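Local coordinates for protein ACDH-11, isoform b (Caenorhabditis elegans, PDB 4Y9J) that belongs to the acyl-CoA dehydrogenase family of flavoproteins and binds flavin-adenine dinucleotide within a four-chain assembly, at residues 199-208 and 233-241; 267-275 and 285-294. All blocks are in the same frame, centred on the assembly; numbering follows the deposited sequence. Where two conformers were deposited one is given.

Contact 1: 199-208 and 233-241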
# COMPACT_ATOMS: atom_id res chain seq x y z
N VAL B 199 -11.42 1.39 35.19
CA VAL B 199 -11.07 2.79 34.96
C VAL B 199 -10.65 3.41 36.28
O VAL B 199 -9.82 4.34 36.30
CB VAL B 199 -12.22 3.58 34.27
CG1 VAL B 199 -13.42 3.75 35.19
CG2 VAL B 199 -11.74 4.94 33.76
N ALA B 200 -11.21 2.90 37.42
CA ALA B 200 -10.78 3.37 38.71
C ALA B 200 -9.31 3.20 38.94
O ALA B 200 -8.69 4.04 39.53
CB ALA B 200 -11.52 2.63 39.83
N GLY B 201 -8.78 2.04 38.58
CA GLY B 201 -7.34 1.76 38.72
C GLY B 201 -6.54 2.21 37.49
O GLY B 201 -5.36 2.55 37.57
N GLY B 202 -7.20 2.23 36.35
CA GLY B 202 -6.50 2.49 35.07
C GLY B 202 -6.30 3.95 34.70
O GLY B 202 -5.34 4.27 33.96
N CYS B 203 -7.23 4.81 35.08
CA CYS B 203 -7.20 6.17 34.56
C CYS B 203 -6.10 6.98 35.22
O CYS B 203 -6.09 7.15 36.44
CB CYS B 203 -8.55 6.85 34.75
SG CYS B 203 -8.58 8.59 34.16
N ASP B 204 -5.20 7.52 34.40
CA ASP B 204 -4.11 8.41 34.85
C ASP B 204 -4.13 9.72 34.00
O ASP B 204 -3.04 10.23 33.61
CB ASP B 204 -2.78 7.69 34.63
CG ASP B 204 -1.70 8.20 35.53
OD1 ASP B 204 -1.94 8.35 36.77
OD2 ASP B 204 -0.59 8.45 35.05
N THR B 205 -5.33 10.28 33.79
CA THR B 205 -5.48 11.63 33.24
C THR B 205 -5.83 12.60 34.32
O THR B 205 -6.66 12.26 35.19
CB THR B 205 -6.51 11.60 32.13
OG1 THR B 205 -6.03 10.73 31.12
CG2 THR B 205 -6.76 12.97 31.55
N TYR B 206 -5.19 13.79 34.29
CA TYR B 206 -5.27 14.78 35.34
C TYR B 206 -5.83 16.06 34.75
O TYR B 206 -5.61 16.36 33.55
CB TYR B 206 -3.89 15.03 35.99
CG TYR B 206 -3.44 13.77 36.66
CD1 TYR B 206 -2.82 12.78 35.93
CD2 TYR B 206 -3.74 13.53 37.99
CE1 TYR B 206 -2.48 11.57 36.51
CE2 TYR B 206 -3.42 12.34 38.59
CZ TYR B 206 -2.80 11.34 37.84
OH TYR B 206 -2.42 10.16 38.41
N ALA B 207 -6.59 16.76 35.57
CA ALA B 207 -7.29 17.99 35.17
C ALA B 207 -6.84 19.12 36.06
O ALA B 207 -7.01 19.06 37.29
CB ALA B 207 -8.79 17.81 35.29
N VAL B 208 -6.29 20.16 35.44
CA VAL B 208 -5.79 21.27 36.20
C VAL B 208 -6.70 22.46 36.01
O VAL B 208 -6.91 22.90 34.91
CB VAL B 208 -4.37 21.65 35.77
CG1 VAL B 208 -3.93 22.93 36.47
CG2 VAL B 208 -3.41 20.52 36.11
N LEU B 233 -16.84 13.05 25.69
CA LEU B 233 -16.91 12.92 27.13
C LEU B 233 -15.72 12.13 27.57
O LEU B 233 -15.39 11.11 26.94
CB LEU B 233 -18.19 12.22 27.49
CG LEU B 233 -19.49 13.08 27.24
CD1 LEU B 233 -20.74 12.32 27.58
CD2 LEU B 233 -19.47 14.22 28.19
N THR B 234 -15.10 12.55 28.68
CA THR B 234 -13.98 11.81 29.23
C THR B 234 -13.88 11.96 30.73
O THR B 234 -14.60 12.76 31.31
CB THR B 234 -12.65 12.27 28.54
OG1 THR B 234 -11.56 11.37 28.85
CG2 THR B 234 -12.33 13.65 28.89
N LEU B 235 -13.07 11.11 31.36
CA LEU B 235 -12.86 11.11 32.82
C LEU B 235 -11.47 11.56 33.06
O LEU B 235 -10.61 11.21 32.25
CB LEU B 235 -12.96 9.69 33.33
CG LEU B 235 -14.34 9.07 33.13
CD1 LEU B 235 -14.28 7.61 33.59
CD2 LEU B 235 -15.45 9.82 33.89
N ALA B 236 -11.26 12.28 34.15
CA ALA B 236 -9.95 12.70 34.62
C ALA B 236 -9.96 12.94 36.11
O ALA B 236 -11.02 13.08 36.71
CB ALA B 236 -9.55 13.99 33.91
N ARG B 237 -8.77 13.03 36.70
CA ARG B 237 -8.57 13.31 38.10
C ARG B 237 -8.21 14.74 38.35
O ARG B 237 -7.19 15.23 37.85
CB ARG B 237 -7.44 12.46 38.64
CG ARG B 237 -7.68 10.97 38.49
CD ARG B 237 -6.62 10.13 39.19
NE ARG B 237 -6.82 8.76 38.75
CZ ARG B 237 -7.70 7.91 39.27
NH1 ARG B 237 -8.43 8.24 40.36
NH2 ARG B 237 -7.84 6.72 38.68
N ILE B 238 -9.03 15.40 39.16
CA ILE B 238 -8.87 16.80 39.39
C ILE B 238 -7.72 16.93 40.35
O ILE B 238 -7.60 16.13 41.29
CB ILE B 238 -10.18 17.43 39.93
CG1 ILE B 238 -11.18 17.50 38.76
CG2 ILE B 238 -9.86 18.79 40.54
CD1 ILE B 238 -12.41 18.33 39.05
N VAL B 239 -6.84 17.87 40.06
CA VAL B 239 -5.67 18.15 40.89
C VAL B 239 -6.03 19.28 41.87
O VAL B 239 -6.48 20.33 41.46
CB VAL B 239 -4.49 18.65 40.00
CG1 VAL B 239 -3.27 18.95 40.87
CG2 VAL B 239 -4.16 17.64 38.91
N ASP B 240 -5.81 19.05 43.17
CA ASP B 240 -6.14 20.06 44.16
C ASP B 240 -5.05 21.16 44.24
O ASP B 240 -4.03 21.10 43.55
CB ASP B 240 -6.40 19.40 45.51
CG ASP B 240 -5.19 18.75 46.10
OD1 ASP B 240 -4.07 19.23 45.89
OD2 ASP B 240 -5.36 17.75 46.77
N SER B 241 -5.26 22.18 45.07
CA SER B 241 -4.32 23.30 45.20
C SER B 241 -2.96 22.90 45.82
O SER B 241 -2.05 23.71 45.88
CB SER B 241 -4.97 24.39 46.04
OG SER B 241 -5.21 23.86 47.34
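L235 meets V199, its CD1 lying 3.7 Å from V199 CG2 with the two side chains crossing at about a right angle. One residue on, the methyl group of A236 rests against T205 CG2 and also packs on A207 CB. The backbone N of R237 donates to T205 O (2.7 Å) and its O accepts from A207 N (2.8 Å), the alternation of a parallel strand pair. With CG anti to the carbonyl carbon (chi1 -59°) and the chain extended from CG to NE, the side chain runs past the Y206 ring, R237 CD to Y206 CE2 3.9 Å, back toward the helix 199-202. There R237 NE and NH2 grip C203 O side-on, both at 2.9 Å and in the guanidinium plane, while NH2 also reaches A200 O (2.9 Å) from above that carbonyl's plane. NH1 is taken by G248 O and L246 O, so carbonyl oxygens fix the group's rotation. I238 adds CG1 against A207 CB, V239 N closes the ladder on A207 O, and V239 CG2 lies at the edge of the Y206 ring. The arrangement belongs to the beta-sheet middle domain of acyl-CoA dehydrogenases, where the short helix carries V199 and A200 into the UCC pocket.

Contact 2: 267-275 and 285-294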
# COMPACT_ATOMS: atom_id res chain seq x y z
N ASN B 267 -7.70 20.59 19.94
CA ASN B 267 -7.75 21.23 21.23
C ASN B 267 -6.79 20.55 22.25
O ASN B 267 -7.22 19.74 23.02
CB ASN B 267 -9.24 21.26 21.76
CG ASN B 267 -9.39 21.67 23.21
OD1 ASN B 267 -8.59 22.38 23.80
ND2 ASN B 267 -10.47 21.17 23.82
N GLY B 268 -5.51 20.96 22.29
CA GLY B 268 -4.50 20.42 23.22
C GLY B 268 -4.26 18.89 23.01
O GLY B 268 -3.99 18.18 23.97
N ILE B 269 -4.48 18.35 21.81
CA ILE B 269 -4.49 16.95 21.58
C ILE B 269 -3.57 16.64 20.41
O ILE B 269 -3.51 17.41 19.47
CB ILE B 269 -5.91 16.47 21.16
CG1 ILE B 269 -6.89 16.58 22.33
CG2 ILE B 269 -5.94 15.07 20.55
CD1 ILE B 269 -8.34 16.70 21.84
N GLN B 270 -2.85 15.54 20.51
CA GLN B 270 -2.07 15.00 19.39
C GLN B 270 -2.49 13.58 19.19
O GLN B 270 -2.74 12.82 20.20
CB GLN B 270 -0.55 15.04 19.67
CG GLN B 270 0.06 16.39 19.37
CD GLN B 270 1.58 16.35 19.53
OE1 GLN B 270 2.13 15.33 19.83
NE2 GLN B 270 2.20 17.45 19.41
N MET B 271 -2.63 13.18 17.95
CA MET B 271 -2.98 11.82 17.69
C MET B 271 -1.68 11.04 17.49
O MET B 271 -0.92 11.24 16.50
CB MET B 271 -3.85 11.72 16.46
CG MET B 271 -5.16 12.53 16.45
SD MET B 271 -6.23 12.03 15.07
CE MET B 271 -7.39 13.37 15.20
N VAL B 272 -1.41 10.14 18.38
CA VAL B 272 -0.15 9.41 18.34
C VAL B 272 -0.11 8.45 17.17
O VAL B 272 0.92 8.39 16.50
CB VAL B 272 0.13 8.69 19.70
CG1 VAL B 272 1.44 7.91 19.64
CG2 VAL B 272 0.19 9.70 20.82
N ARG B 273 -1.16 7.66 16.97
CA ARG B 273 -1.33 6.75 15.87
C ARG B 273 -2.76 6.31 15.72
O ARG B 273 -3.55 6.51 16.63
CB ARG B 273 -0.43 5.48 16.06
CG ARG B 273 -0.89 4.71 17.26
CD ARG B 273 0.13 3.72 17.78
NE ARG B 273 0.16 2.63 16.93
CZ ARG B 273 -0.36 1.43 17.20
NH1 ARG B 273 -0.94 1.18 18.31
NH2 ARG B 273 -0.23 0.47 16.30
N LEU B 274 -3.12 5.77 14.56
CA LEU B 274 -4.33 5.05 14.42
C LEU B 274 -4.09 3.58 14.77
O LEU B 274 -3.00 3.04 14.44
CB LEU B 274 -4.96 5.14 13.05
CG LEU B 274 -5.32 6.56 12.63
CD1 LEU B 274 -5.91 6.53 11.21
CD2 LEU B 274 -6.19 7.26 13.64
N LYS B 275 -5.06 2.96 15.44
CA LYS B 275 -4.98 1.51 15.66
C LYS B 275 -5.07 0.73 14.35
O LYS B 275 -5.72 1.11 13.36
CB LYS B 275 -6.10 1.03 16.58
CG LYS B 275 -6.17 1.65 17.96
CD LYS B 275 -4.92 1.32 18.79
CE LYS B 275 -5.20 1.80 20.18
NZ LYS B 275 -4.09 1.52 21.11
N THR B 285 -9.82 4.93 14.87
CA THR B 285 -9.60 4.80 16.32
C THR B 285 -8.17 5.17 16.57
O THR B 285 -7.24 4.57 16.02
CB THR B 285 -9.93 3.37 16.82
OG1 THR B 285 -11.30 3.01 16.53
CG2 THR B 285 -9.61 3.19 18.29
N ALA B 286 -7.95 6.16 17.42
CA ALA B 286 -6.61 6.68 17.70
C ALA B 286 -6.18 6.51 19.11
O ALA B 286 -7.00 6.27 20.03
CB ALA B 286 -6.61 8.20 17.36
N GLU B 287 -4.90 6.67 19.33
CA GLU B 287 -4.37 6.98 20.64
C GLU B 287 -4.16 8.49 20.71
O GLU B 287 -3.56 9.08 19.79
CB GLU B 287 -3.04 6.29 20.89
CG GLU B 287 -3.13 4.77 20.74
CD GLU B 287 -1.81 4.03 20.76
OE1 GLU B 287 -0.76 4.61 21.20
OE2 GLU B 287 -1.87 2.85 20.31
N LEU B 288 -4.57 9.08 21.80
CA LEU B 288 -4.52 10.54 22.01
C LEU B 288 -3.63 10.91 23.15
O LEU B 288 -3.81 10.44 24.29
CB LEU B 288 -5.92 11.15 22.22
CG LEU B 288 -6.96 10.85 21.14
CD1 LEU B 288 -8.26 11.50 21.61
CD2 LEU B 288 -6.55 11.26 19.78
N LEU B 289 -2.75 11.86 22.90
CA LEU B 289 -1.98 12.46 23.93
C LEU B 289 -2.56 13.83 24.20
O LEU B 289 -2.48 14.74 23.34
CB LEU B 289 -0.48 12.48 23.59
CG LEU B 289 0.47 13.22 24.52
CD1 LEU B 289 0.44 12.69 25.94
CD2 LEU B 289 1.94 13.21 24.09
N LEU B 290 -3.08 13.98 25.41
CA LEU B 290 -3.70 15.22 25.93
C LEU B 290 -2.69 16.01 26.70
O LEU B 290 -2.13 15.55 27.73
CB LEU B 290 -4.90 14.92 26.82
CG LEU B 290 -6.27 14.63 26.19
CD1 LEU B 290 -6.29 13.79 24.97
CD2 LEU B 290 -7.24 14.03 27.18
N ASP B 291 -2.42 17.21 26.22
CA ASP B 291 -1.54 18.10 26.90
C ASP B 291 -2.12 19.49 26.88
O ASP B 291 -1.82 20.29 25.99
CB ASP B 291 -0.18 18.09 26.22
CG ASP B 291 0.81 19.02 26.88
OD1 ASP B 291 0.56 19.58 27.97
OD2 ASP B 291 1.88 19.21 26.27
N GLY B 292 -2.93 19.79 27.89
CA GLY B 292 -3.57 21.12 27.99
C GLY B 292 -4.89 21.22 27.19
O GLY B 292 -5.35 22.35 26.88
N ALA B 293 -5.54 20.10 26.90
CA ALA B 293 -6.88 20.09 26.28
C ALA B 293 -7.89 20.77 27.19
O ALA B 293 -8.05 20.40 28.32
CB ALA B 293 -7.32 18.68 26.01
N ILE B 294 -8.55 21.79 26.68
CA ILE B 294 -9.53 22.55 27.48
C ILE B 294 -10.87 21.83 27.56
O ILE B 294 -11.47 21.47 26.52
CB ILE B 294 -9.68 23.95 26.90
CG1 ILE B 294 -8.30 24.59 26.94
CG2 ILE B 294 -10.63 24.79 27.76
CD1 ILE B 294 -8.21 25.92 26.24
O HOH W 1 -8.07 3.24 13.28
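The R273 guanidinium meets the E287 carboxylate with its edge, R273 NH1 lying 2.8 Å from E287 OE2 in a salt bridge, and the two planes stand 73° apart. K275 NZ approaches E287 OE2 at 2.7 Å from the opposite face of the carboxylate, so one oxygen is held by two cations. K275 comes across E287 at about a right angle, its chain bent at chi2 (-64°), and also makes cation-pi contacts with W222 and F223. E287 OE1 is bound by Y220 OH, and R273 NH2 by D429 of the third subunit; the paired charges probably favour an ionised carboxylate. At the far end the N267 amide spans the I294 backbone: N267 OD1 accepts from I294 N (2.9 Å), and N267 ND2 donates to K258 O and, in the amide plane, to a lone pair of I294 O (2.9 Å). Between lies an antiparallel beta hairpin of the middle domain, Q270 and L289 forming a hydrogen-bonded pair. I269, M271, L288 and L290 share one face of it, where L288 CD2 lies 3.8 Å from M271 CG and 3.9 Å from I269 CG2. Beyond L290 the chain turns a corner, and G292 and A293 both face L217 in a G1 beta bulge.

How the contacts relate
After the N-terminal helices and strand 186-189, the chain reaches helix 199-202 and strand 206-209, then turns back along the antiparallel strand 214-225 before strand 231-238 returns to close contact 1. Strand 252-258 follows, and only then does contact 2 open, its hairpin closing over the short connection between 275 and 285. The two loops are thus in series, neither nested nor crossed. Their centres are 16 Å apart and their nearest atoms about 5 Å, without touching. Both belong to one mixed sheet: strand 214-225 pairs with 206-209 and with 285-298, and strand 252-258 pairs with 231-238 and with 285-298. Both contacts also meet the second subunit.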